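Local structure of lipase (Penicillium expansum, 3G7N) at residues Phe89-Ile95 with Asn166-Phe172; Leu133-Ser139 with Ala158-Ile164; Ile34-Ile38 with Thr109-Glu113. The protein hydrolyses acylglycerol lipids such as triacylglycerols, releasing free fatty acids, as a secreted alkaline lipase. Residues are numbered along the deposited sequence.

Overall arrangement
From the N terminus, contact 3 comes first: strand 32-40, near one side of the central sheet, meets helix 97-120 after some 70 residues of chain. Contact 1 opens inside that loop, at Phe89-Ile95 just ahead of the same helix, and closes beyond it at helix 167-175, so contacts 1 and 3 cross. Contact 2 is nested within the loop of contact 1, where helix 133-148 packs on the end of strand 154-159 and the chain that follows. Contacts 1 and 2 touch through Ile95, Ser139, Ile164 and Trp169. Contacts 2 and 3 both reach the large sheet, their centres about 19 Å apart.

Contact 1: residues Phe89-Ile95 with Asn166-Phe172; sequences FPSDVKI and NQAWADF
Three hydrogen bonds hold the loop Phe89-Ile95 to the start of helix 167-175, and all of them involve Asn166. Asn166 ND2 donates to Asp92 O (3.0 Å), Asn166 OD1 accepts from Lys94 N (3.1 Å), and Asn166 N donates to Lys94 O (3.1 Å). Asn166 is also the N-cap of the helix: with chi1 near +60° (p), its OD1 receives Trp169 N at 2.9 Å, so one carbonyl oxygen serves both the helix start and the loop. The loop reaches it through a type I beta turn from Pro90 to Val93, closed by Val93 N to Pro90 O at 3.1 Å; after the turn Val93 and Lys94 are extended. The nearest CA pairs are Val93 with Trp169 (4.7 Å) and Lys94 with Asn166 (5.7 Å).

Apolar packing runs along the helix face. Val93 CG2 lies 4.2 Å from Ala168 CB and 4.0 Å from Phe172 CB, while Val93 CG1 is 4.1 Å from Trp169 CB. Ile95 CD1 reaches Trp169 CE3 at 3.5 Å.

Among the aromatic contacts, Pro90 CD sits over the Phe172 ring in a CH-pi contact, 3.7 Å from its centroid. Phe89 CD1 meets Phe172 CE2 at 3.6 Å, the ring planes oblique at 49°. Trp169 and Phe172, both t at chi1, also touch Val143 of helix 133-148.

Within the alpha/beta hydrolase fold, away from the active site, the contact ties the loop ahead of helix 97-120 to an N-capped helix: a single asparagine, through side-chain amide and backbone N, supplies all three hydrogen bonds, and apolar side chains pack beside it.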
# COMPACT_ATOMS: atom_id res chain seq x y z
N PHE A 89 -19.14 -3.54 -4.15
CA PHE A 89 -18.78 -2.26 -4.76
C PHE A 89 -20.03 -1.54 -5.25
O PHE A 89 -20.80 -2.12 -6.03
CB PHE A 89 -17.87 -2.48 -5.98
CG PHE A 89 -16.47 -2.93 -5.62
CD1 PHE A 89 -15.52 -2.02 -5.18
CD2 PHE A 89 -16.09 -4.24 -5.84
CE1 PHE A 89 -14.20 -2.42 -4.95
CE2 PHE A 89 -14.76 -4.65 -5.63
CZ PHE A 89 -13.82 -3.71 -5.26
N PRO A 90 -20.12 -0.23 -4.99
CA PRO A 90 -21.16 0.53 -5.69
C PRO A 90 -20.99 0.47 -7.20
O PRO A 90 -19.86 0.38 -7.70
CB PRO A 90 -20.95 1.96 -5.20
CG PRO A 90 -20.39 1.77 -3.80
CD PRO A 90 -19.53 0.54 -3.88
N SER A 91 -22.10 0.63 -7.92
CA SER A 91 -22.14 0.42 -9.36
C SER A 91 -21.18 1.31 -10.14
O SER A 91 -20.84 0.99 -11.28
CB SER A 91 -23.58 0.64 -9.88
OG SER A 91 -23.96 2.01 -9.74
N ASP A 92 -20.94 2.51 -9.64
CA ASP A 92 -20.14 3.48 -10.38
C ASP A 92 -18.63 3.35 -10.16
O ASP A 92 -17.85 4.00 -10.85
CB ASP A 92 -20.62 4.92 -10.15
CG ASP A 92 -20.65 5.32 -8.69
OD1 ASP A 92 -20.67 4.42 -7.80
OD2 ASP A 92 -20.76 6.53 -8.41
N VAL A 93 -18.22 2.46 -9.26
CA VAL A 93 -16.79 2.32 -8.93
C VAL A 93 -16.08 1.66 -10.10
O VAL A 93 -16.50 0.63 -10.60
CB VAL A 93 -16.60 1.44 -7.66
CG1 VAL A 93 -15.14 0.98 -7.53
CG2 VAL A 93 -16.98 2.23 -6.45
N LYS A 94 -14.97 2.28 -10.51
CA LYS A 94 -14.13 1.67 -11.53
C LYS A 94 -12.67 1.72 -11.07
O LYS A 94 -12.24 2.73 -10.53
CB LYS A 94 -14.25 2.42 -12.86
CG LYS A 94 -15.66 2.46 -13.45
CD LYS A 94 -16.10 1.09 -13.91
CE LYS A 94 -17.51 1.12 -14.50
NZ LYS A 94 -17.56 1.90 -15.76
N ILE A 95 -11.94 0.66 -11.38
CA ILE A 95 -10.52 0.55 -11.00
C ILE A 95 -9.76 0.12 -12.24
O ILE A 95 -10.28 -0.60 -13.10
CB ILE A 95 -10.34 -0.52 -9.88
CG1 ILE A 95 -11.15 -0.15 -8.64
CG2 ILE A 95 -8.87 -0.71 -9.54
CD1 ILE A 95 -11.13 -1.24 -7.54
N ASN A 166 -11.47 5.76 -10.32
CA ASN A 166 -12.23 6.99 -10.53
C ASN A 166 -12.68 7.60 -9.22
O ASN A 166 -12.32 7.12 -8.14
CB ASN A 166 -13.40 6.77 -11.49
CG ASN A 166 -14.44 5.78 -10.96
OD1 ASN A 166 -14.33 5.25 -9.84
ND2 ASN A 166 -15.47 5.55 -11.76
N GLN A 167 -13.41 8.72 -9.28
CA GLN A 167 -13.82 9.38 -8.05
C GLN A 167 -14.71 8.48 -7.19
O GLN A 167 -14.62 8.50 -5.96
CB GLN A 167 -14.54 10.70 -8.33
CG GLN A 167 -14.85 11.51 -7.07
CD GLN A 167 -13.60 12.09 -6.43
OE1 GLN A 167 -12.84 12.81 -7.07
NE2 GLN A 167 -13.35 11.71 -5.18
N ALA A 168 -15.55 7.67 -7.82
CA ALA A 168 -16.42 6.78 -7.06
C ALA A 168 -15.57 5.75 -6.29
O ALA A 168 -15.85 5.44 -5.13
CB ALA A 168 -17.43 6.09 -7.97
N TRP A 169 -14.48 5.30 -6.91
CA TRP A 169 -13.53 4.40 -6.24
C TRP A 169 -12.93 5.08 -5.02
O TRP A 169 -12.96 4.54 -3.91
CB TRP A 169 -12.42 3.99 -7.20
CG TRP A 169 -11.14 3.64 -6.50
CD1 TRP A 169 -10.01 4.39 -6.45
CD2 TRP A 169 -10.93 2.51 -5.64
NE1 TRP A 169 -9.08 3.78 -5.63
CE2 TRP A 169 -9.62 2.62 -5.14
CE3 TRP A 169 -11.71 1.41 -5.27
CZ2 TRP A 169 -9.09 1.69 -4.23
CZ3 TRP A 169 -11.20 0.52 -4.35
CH2 TRP A 169 -9.88 0.63 -3.88
N ALA A 170 -12.45 6.31 -5.19
CA ALA A 170 -11.81 7.00 -4.09
C ALA A 170 -12.78 7.22 -2.94
O ALA A 170 -12.44 7.09 -1.76
CB ALA A 170 -11.19 8.32 -4.56
N ASP A 171 -14.03 7.53 -3.30
CA ASP A 171 -15.07 7.76 -2.30
C ASP A 171 -15.38 6.48 -1.54
O ASP A 171 -15.60 6.51 -0.33
CB ASP A 171 -16.35 8.29 -2.96
CG ASP A 171 -16.18 9.70 -3.52
OD1 ASP A 171 -15.26 10.41 -3.08
OD2 ASP A 171 -17.07 10.14 -4.29
N PHE A 172 -15.39 5.37 -2.26
CA PHE A 172 -15.59 4.07 -1.64
C PHE A 172 -14.44 3.71 -0.69
O PHE A 172 -14.67 3.23 0.42
CB PHE A 172 -15.79 2.99 -2.69
CG PHE A 172 -16.21 1.67 -2.12
CD1 PHE A 172 -17.39 1.56 -1.39
CD2 PHE A 172 -15.45 0.53 -2.34
CE1 PHE A 172 -17.79 0.34 -0.86
CE2 PHE A 172 -15.85 -0.69 -1.81
CZ PHE A 172 -17.06 -0.79 -1.16

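Contact 2: residues Leu133-Ser139 with Ala158-Ile164; sequences LGGALTS and ALNAFPI
Leu133-Ser139 is the first two turns of a regular alpha helix, with Leu137 N to Leu133 O at 2.8 Å and Ser139 N to Gly135 O at 3.0 Å. In the other segment, Ala158 and Leu159 end a strand, Asn160 turns with positive phi (57/43), and Ala161-Pro163 continue extended to Ile164. The backbones come closest at Gly135 and Ala158, whose CA atoms are 4.0 Å apart. A CB on Gly135 would lie 2.7 Å from Leu159 O and 3.1 Å from Ala161 CB, so glycine permits this approach.

Small side chains fill the gap: Ala158 CB is 3.3 Å from Gly135 O, and Ala161 CB 3.7 Å from Ala136 N. Ala136 CB lies over the Phe162 ring (CH-pi, 3.9 Å from the centroid) and 3.7 Å from Ile164 CG2. Leu133 CD1 meets the ring edge at Phe162 CZ, 4.0 Å away; Phe162 and Ile164 are both p at chi1. Ser139 OG touches Ile164 CD1 at 3.3 Å while donating to Ala136 O (2.7 Å).

This is the helix-to-second-strand packing of the beta-alpha-beta unit carrying the GxSxG nucleophile elbow of alpha/beta hydrolases, to which Gly134 belongs. No hydrogen bond joins the segments: the helix is held against the strand end by close packing of small and apolar groups, with backbone atoms and Ser139 OG among them, close to the likely catalytic Ser132 and His241.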
# COMPACT_ATOMS: atom_id res chain seq x y z
N LEU A 133 3.99 -0.39 -7.14
CA LEU A 133 2.85 -1.25 -7.47
C LEU A 133 2.33 -1.95 -6.21
O LEU A 133 1.13 -2.18 -6.09
CB LEU A 133 3.22 -2.28 -8.54
CG LEU A 133 2.13 -3.32 -8.88
CD1 LEU A 133 0.86 -2.70 -9.46
CD2 LEU A 133 2.66 -4.43 -9.81
N GLY A 134 3.23 -2.32 -5.31
CA GLY A 134 2.82 -2.87 -4.01
C GLY A 134 1.96 -1.91 -3.20
O GLY A 134 1.10 -2.35 -2.43
N GLY A 135 2.21 -0.62 -3.33
CA GLY A 135 1.36 0.41 -2.73
C GLY A 135 0.01 0.56 -3.40
O GLY A 135 -1.02 0.64 -2.74
N ALA A 136 0.01 0.47 -4.73
CA ALA A 136 -1.26 0.47 -5.47
C ALA A 136 -2.07 -0.76 -5.06
O ALA A 136 -3.30 -0.68 -4.85
CB ALA A 136 -1.01 0.50 -6.98
N LEU A 137 -1.42 -1.91 -4.95
CA LEU A 137 -2.10 -3.11 -4.48
C LEU A 137 -2.64 -2.93 -3.06
O LEU A 137 -3.75 -3.39 -2.76
CB LEU A 137 -1.19 -4.35 -4.56
CG LEU A 137 -0.84 -4.80 -5.98
CD1 LEU A 137 0.39 -5.73 -5.99
CD2 LEU A 137 -2.05 -5.46 -6.63
N THR A 138 -1.88 -2.27 -2.20
CA THR A 138 -2.31 -2.02 -0.83
C THR A 138 -3.55 -1.13 -0.80
O THR A 138 -4.41 -1.29 0.09
CB THR A 138 -1.16 -1.37 -0.05
OG1 THR A 138 -0.10 -2.32 0.11
CG2 THR A 138 -1.57 -0.90 1.34
N SER A 139 -3.71 -0.25 -1.78
CA SER A 139 -4.90 0.60 -1.82
C SER A 139 -6.17 -0.18 -2.12
O SER A 139 -7.26 0.23 -1.68
CB SER A 139 -4.71 1.80 -2.76
OG SER A 139 -4.84 1.44 -4.12
N ALA A 158 0.23 2.60 2.01
CA ALA A 158 0.68 2.50 0.62
C ALA A 158 1.80 3.50 0.39
O ALA A 158 1.61 4.70 0.61
CB ALA A 158 -0.48 2.80 -0.34
N LEU A 159 2.97 3.01 -0.00
CA LEU A 159 4.13 3.89 -0.19
C LEU A 159 4.37 4.16 -1.67
O LEU A 159 4.38 3.24 -2.50
CB LEU A 159 5.38 3.27 0.43
CG LEU A 159 5.20 2.87 1.91
CD1 LEU A 159 6.49 2.23 2.42
CD2 LEU A 159 4.81 4.06 2.79
N ASN A 160 4.55 5.43 -1.99
CA ASN A 160 4.98 5.84 -3.34
C ASN A 160 4.03 5.31 -4.42
O ASN A 160 4.48 4.86 -5.48
CB ASN A 160 6.44 5.41 -3.63
CG ASN A 160 7.45 5.97 -2.62
OD1 ASN A 160 7.13 6.16 -1.44
ND2 ASN A 160 8.68 6.20 -3.06
N ALA A 161 2.73 5.41 -4.17
CA ALA A 161 1.71 4.78 -5.01
C ALA A 161 1.06 5.74 -5.99
O ALA A 161 0.76 6.87 -5.65
CB ALA A 161 0.65 4.12 -4.17
N PHE A 162 0.75 5.22 -7.17
CA PHE A 162 -0.12 5.90 -8.12
C PHE A 162 -1.59 5.64 -7.76
O PHE A 162 -1.91 4.65 -7.11
CB PHE A 162 0.20 5.45 -9.55
CG PHE A 162 0.22 3.96 -9.74
CD1 PHE A 162 -0.94 3.29 -10.11
CD2 PHE A 162 1.38 3.24 -9.58
CE1 PHE A 162 -0.91 1.92 -10.35
CE2 PHE A 162 1.41 1.86 -9.81
CZ PHE A 162 0.27 1.22 -10.26
N PRO A 163 -2.51 6.55 -8.17
CA PRO A 163 -3.93 6.33 -7.91
C PRO A 163 -4.48 5.30 -8.90
O PRO A 163 -3.87 5.07 -9.95
CB PRO A 163 -4.54 7.71 -8.19
CG PRO A 163 -3.66 8.25 -9.33
CD PRO A 163 -2.25 7.76 -8.97
N ILE A 164 -5.56 4.61 -8.52
CA ILE A 164 -5.96 3.42 -9.28
C ILE A 164 -7.38 3.41 -9.81
O ILE A 164 -7.80 2.40 -10.37
CB ILE A 164 -5.70 2.10 -8.51
CG1 ILE A 164 -6.61 1.96 -7.29
CG2 ILE A 164 -4.23 2.03 -8.04
CD1 ILE A 164 -6.64 0.53 -6.73

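Contact 3: residues Ile34-Ile38 with Thr109-Glu113; sequences IVKRI and TIITE. Unlike the reference sequence in segment 34-38: Val35 (reference Ala).
This is strand-on-helix packing of the alpha/beta hydrolase fold: strand 32-40, near one side of the central sheet, packs against helix 97-120. Strand segment Ile34-Ile38 and helix segment Thr109-Glu113 run antiparallel, their axes at 176° and 9.9 Å apart at closest approach. The register pairs Lys36 with Glu113 (CA atoms 7.3 Å apart) and Ile38 with Ile110 (7.5 Å).

The strand carries a classic beta bulge, in which Val35 and Lys36 both face Val49 of strand 45-52. Val35 has phi/psi of -102/-21, while Lys36 returns to extended values. As a result Val35 and Lys36, though consecutive, both direct their CA-to-CB bonds toward the helix, as Ile38 does.

At Lys36 the contact is aliphatic. With chi1 t and chi2 p, its CB is 3.7 Å from Glu113 CG and its CE 3.8 Å from Thr109 CG2; no salt bridge forms between Lys36 and Glu113. Glu113, t then p, reaches across from the helix to the strand, and its OE2 is hydrogen-bonded to a bound di(hydroxyethyl)ether, probably from the crystallisation liquor.

Farther along, the packing becomes buried. Ile110 also touches Val60 and Met62 of strand 57-62, which carries the helix contact on across the sheet. Ile38, m at both chi angles, places its CD1 3.8 Å from Thr109 CG2 and 3.6 Å from Ile110 CG1.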
# COMPACT_ATOMS: atom_id res chain seq x y z
N ILE A 34 6.35 -14.53 8.89
CA ILE A 34 5.66 -14.76 7.63
C ILE A 34 5.10 -16.17 7.60
O ILE A 34 5.87 -17.13 7.66
CB ILE A 34 6.59 -14.51 6.40
CG1 ILE A 34 7.10 -13.06 6.38
CG2 ILE A 34 5.84 -14.83 5.09
CD1 ILE A 34 8.40 -12.85 5.57
N VAL A 35 3.78 -16.30 7.50
CA VAL A 35 3.13 -17.60 7.55
C VAL A 35 2.73 -18.10 6.17
O VAL A 35 2.55 -19.31 5.97
CB VAL A 35 1.90 -17.56 8.43
CG1 VAL A 35 2.26 -17.20 9.84
CG2 VAL A 35 0.97 -16.57 7.92
N LYS A 36 2.60 -17.21 5.21
CA LYS A 36 2.16 -17.61 3.87
C LYS A 36 2.80 -16.71 2.83
O LYS A 36 2.81 -15.48 2.98
CB LYS A 36 0.62 -17.49 3.79
CG LYS A 36 -0.01 -17.83 2.47
CD LYS A 36 -0.07 -19.32 2.32
CE LYS A 36 -1.16 -19.75 1.33
NZ LYS A 36 -1.12 -21.23 1.26
N ARG A 37 3.39 -17.31 1.80
CA ARG A 37 4.01 -16.53 0.74
C ARG A 37 3.14 -16.55 -0.50
O ARG A 37 2.77 -17.61 -0.98
CB ARG A 37 5.42 -17.06 0.47
CG ARG A 37 6.27 -17.04 1.76
CD ARG A 37 7.64 -17.69 1.63
NE ARG A 37 8.61 -16.79 1.03
CZ ARG A 37 9.31 -15.89 1.71
NH1 ARG A 37 9.22 -15.84 3.03
NH2 ARG A 37 10.21 -15.16 1.09
N ILE A 38 2.69 -15.35 -0.87
CA ILE A 38 1.73 -15.09 -1.94
C ILE A 38 2.47 -14.92 -3.28
O ILE A 38 3.45 -14.19 -3.37
CB ILE A 38 0.97 -13.77 -1.66
CG1 ILE A 38 0.29 -13.81 -0.28
CG2 ILE A 38 -0.03 -13.47 -2.77
CD1 ILE A 38 -0.78 -14.89 -0.13
N THR A 109 -6.72 -16.14 -1.75
CA THR A 109 -5.64 -16.72 -0.97
C THR A 109 -5.31 -15.86 0.25
O THR A 109 -5.17 -16.38 1.36
CB THR A 109 -4.39 -16.90 -1.83
OG1 THR A 109 -4.71 -17.74 -2.95
CG2 THR A 109 -3.28 -17.57 -1.03
N ILE A 110 -5.22 -14.55 0.06
CA ILE A 110 -4.90 -13.65 1.16
C ILE A 110 -6.05 -13.61 2.18
O ILE A 110 -5.79 -13.75 3.38
CB ILE A 110 -4.60 -12.24 0.62
CG1 ILE A 110 -3.27 -12.26 -0.14
CG2 ILE A 110 -4.55 -11.24 1.75
CD1 ILE A 110 -2.94 -11.00 -0.91
N ILE A 111 -7.29 -13.44 1.73
CA ILE A 111 -8.41 -13.43 2.66
C ILE A 111 -8.48 -14.72 3.48
O ILE A 111 -8.71 -14.69 4.69
CB ILE A 111 -9.76 -13.16 1.92
CG1 ILE A 111 -9.73 -11.79 1.23
CG2 ILE A 111 -10.92 -13.23 2.90
CD1 ILE A 111 -9.47 -10.61 2.13
N THR A 112 -8.26 -15.85 2.83
CA THR A 112 -8.29 -17.14 3.52
C THR A 112 -7.23 -17.23 4.61
O THR A 112 -7.50 -17.66 5.73
CB THR A 112 -8.12 -18.30 2.52
OG1 THR A 112 -9.24 -18.32 1.64
CG2 THR A 112 -8.07 -19.65 3.25
N GLU A 113 -6.02 -16.76 4.32
CA GLU A 113 -4.95 -16.82 5.31
C GLU A 113 -5.20 -15.82 6.43
O GLU A 113 -5.01 -16.15 7.61
CB GLU A 113 -3.59 -16.58 4.66
CG GLU A 113 -2.44 -16.56 5.66
CD GLU A 113 -2.18 -17.90 6.34
OE1 GLU A 113 -2.74 -18.93 5.92
OE2 GLU A 113 -1.28 -17.94 7.21